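Local coordinates for conserved hypothetical protein TM0937 (Thermotoga maritima, PDB 2ESH) that is of unknown function but probably acts as a DNA-binding transcriptional regulator of the PadR-like family, built around a winged helix-turn-helix fold, at residues G63-T67 with Y80-G86. Sequence-based numbering, arbitrary orientation.
Sequences GFLST and YRITPQG. With CA (calcium ion), chain B.
One threonine hydroxyl joins two helix ends here: Thr83 OG1 donates to Gly63 O (2.6 Å) and accepts from Gly86 N (3.2 Å), so the N-cap of helix 84-116 is tied to the Schellman turn closing helix 52-61. The site is the base of the antiparallel hairpin 65-70/77-82, the wing of a winged helix-turn-helix domain. Gly63 suits its place because its phi is positive (92°). Gly86 must lack a side chain, since its CA lies 3.6 Å from Phe64 O and a CB would clash there. Phe64 O also accepts from Thr83 N (3.2 Å), and the Phe64 ring stacks on Tyr89.

The short strands run at 144°, pairing Leu65 with Ile82, Ser66 with Arg81 and Thr67 with Tyr80. Ser66-Arg81 is the hydrogen-bonded pair: Ser66 N to Arg81 O 2.7 Å, Arg81 N to Ser66 O 2.9 Å. Leu65 (mt), Ile82 (tt) and Tyr80 (chi1 m) share one face; Leu65 CD1 meets Tyr80 CD1 at 3.7 Å, and helices 8-24 and 52-61 pack against this apolar surface. Polar Ser66 and Arg81 suit the other face, where a water joins Ser66 OG (2.7 Å) and Ile82 O (3.2 Å). Further along, Thr67 OG1 sits over the Tyr80 ring, 3.6 Å from its CE1, while Thr67 O binds the calcium ion at 2.6 Å.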
loop_
_atom_site.group_PDB
_atom_site.type_symbol
_atom_site.label_atom_id
_atom_site.label_comp_id
_atom_site.label_asym_id
_atom_site.label_seq_id
_atom_site.Cartn_x
_atom_site.Cartn_y
_atom_site.Cartn_z
ATOM N N GLY A 63 -12.292 -7.701 -3.486
ATOM C CA GLY A 63 -12.740 -8.494 -2.314
ATOM C C GLY A 63 -11.670 -8.545 -1.230
ATOM O O GLY A 63 -11.737 -9.365 -0.270
ATOM N N PHE A 64 -10.711 -7.615 -1.314
ATOM C CA PHE A 64 -9.603 -7.599 -0.334
ATOM C C PHE A 64 -9.968 -6.719 0.828
ATOM O O PHE A 64 -9.282 -6.670 1.851
ATOM C CB PHE A 64 -8.309 -7.107 -1.012
ATOM C CG PHE A 64 -7.865 -7.991 -2.155
ATOM C CD1 PHE A 64 -7.945 -9.405 -2.036
ATOM C CD2 PHE A 64 -7.372 -7.436 -3.332
ATOM C CE1 PHE A 64 -7.559 -10.224 -3.074
ATOM C CE2 PHE A 64 -6.908 -8.248 -4.396
ATOM C CZ PHE A 64 -7.019 -9.644 -4.273
ATOM N N LEU A 65 -11.050 -5.993 0.641
ATOM C CA LEU A 65 -11.518 -5.036 1.640
ATOM C C LEU A 65 -13.031 -5.137 1.642
ATOM O O LEU A 65 -13.647 -5.317 0.550
ATOM C CB LEU A 65 -11.176 -3.564 1.213
ATOM C CG LEU A 65 -9.750 -3.024 1.291
ATOM C CD1 LEU A 65 -9.662 -1.565 1.152
ATOM C CD2 LEU A 65 -9.027 -3.442 2.583
ATOM N N SER A 66 -13.618 -5.013 2.836
ATOM C CA SER A 66 -15.091 -4.792 2.939
ATOM C C SER A 66 -15.381 -3.372 3.446
ATOM O O SER A 66 -14.501 -2.694 3.961
ATOM C CB SER A 66 -15.751 -5.790 3.868
ATOM O OG SER A 66 -15.235 -5.608 5.182
ATOM N N THR A 67 -16.645 -2.968 3.423
ATOM C CA THR A 67 -16.991 -1.565 3.694
ATOM C C THR A 67 -18.221 -1.468 4.628
ATOM O O THR A 67 -19.093 -2.267 4.573
ATOM C CB THR A 67 -17.129 -1.023 2.305
ATOM O OG1 THR A 67 -16.323 0.138 2.085
ATOM C CG2 THR A 67 -18.437 -1.041 1.773
ATOM N N TYR A 80 -13.389 1.213 5.575
ATOM C CA TYR A 80 -12.774 0.052 4.877
ATOM C C TYR A 80 -12.126 -0.856 5.877
ATOM O O TYR A 80 -11.523 -0.391 6.833
ATOM C CB TYR A 80 -11.724 0.498 3.853
ATOM C CG TYR A 80 -12.337 1.249 2.766
ATOM C CD1 TYR A 80 -12.674 0.596 1.545
ATOM C CD2 TYR A 80 -12.672 2.615 2.933
ATOM C CE1 TYR A 80 -13.339 1.268 0.518
ATOM C CE2 TYR A 80 -13.360 3.308 1.908
ATOM C CZ TYR A 80 -13.669 2.612 0.690
ATOM O OH TYR A 80 -14.316 3.252 -0.355
ATOM N N ARG A 81 -12.232 -2.165 5.638
ATOM C CA ARG A 81 -11.735 -3.192 6.580
ATOM C C ARG A 81 -11.159 -4.357 5.759
ATOM O O ARG A 81 -11.732 -4.753 4.716
ATOM C CB ARG A 81 -12.915 -3.619 7.507
ATOM C CG ARG A 81 -12.755 -4.856 8.371
ATOM C CD ARG A 81 -13.917 -4.966 9.436
ATOM N NE ARG A 81 -14.292 -3.652 10.025
ATOM C CZ ARG A 81 -13.995 -3.229 11.268
ATOM N NH1 ARG A 81 -13.270 -4.009 12.115
ATOM N NH2 ARG A 81 -14.412 -2.008 11.669
ATOM N N ILE A 82 -10.023 -4.887 6.169
ATOM C CA ILE A 82 -9.441 -6.045 5.389
ATOM C C ILE A 82 -10.310 -7.339 5.535
ATOM O O ILE A 82 -10.814 -7.624 6.624
ATOM C CB ILE A 82 -7.891 -6.314 5.682
ATOM C CG1 ILE A 82 -7.276 -7.128 4.505
ATOM C CG2 ILE A 82 -7.701 -6.930 7.090
ATOM C CD1 ILE A 82 -5.776 -7.123 4.428
ATOM N N THR A 83 -10.495 -8.078 4.428
ATOM C CA THR A 83 -11.101 -9.350 4.437
ATOM C C THR A 83 -9.993 -10.475 4.491
ATOM O O THR A 83 -8.852 -10.187 4.234
ATOM C CB THR A 83 -11.859 -9.547 3.152
ATOM O OG1 THR A 83 -10.888 -9.705 2.120
ATOM C CG2 THR A 83 -12.935 -8.301 2.854
ATOM N N PRO A 84 -10.369 -11.794 4.820
ATOM C CA PRO A 84 -9.385 -12.913 4.832
ATOM C C PRO A 84 -8.730 -13.109 3.443
ATOM O O PRO A 84 -7.582 -13.535 3.324
ATOM C CB PRO A 84 -10.239 -14.186 5.192
ATOM C CG PRO A 84 -11.580 -13.645 5.824
ATOM C CD PRO A 84 -11.759 -12.217 5.184
ATOM N N GLN A 85 -9.451 -12.827 2.393
ATOM C CA GLN A 85 -8.782 -12.772 1.070
ATOM C C GLN A 85 -7.644 -11.710 0.908
ATOM O O GLN A 85 -6.651 -11.961 0.206
ATOM C CB GLN A 85 -9.772 -12.675 -0.088
ATOM C CG GLN A 85 -10.798 -13.930 -0.156
ATOM C CD GLN A 85 -10.092 -15.333 -0.373
ATOM O OE1 GLN A 85 -9.682 -15.644 -1.501
ATOM N NE2 GLN A 85 -9.973 -16.182 0.717
ATOM N N GLY A 86 -7.845 -10.571 1.584
ATOM C CA GLY A 86 -7.057 -9.418 1.495
ATOM C C GLY A 86 -5.834 -9.724 2.265
ATOM O O GLY A 86 -4.727 -9.360 1.846
HETATM CA CA CA B . -20.814 -3.922 3.571
HETATM O O HOH W 1 -14.008 -7.767 6.168
HETATM O O HOH W 2 -20.688 -1.631 2.673
#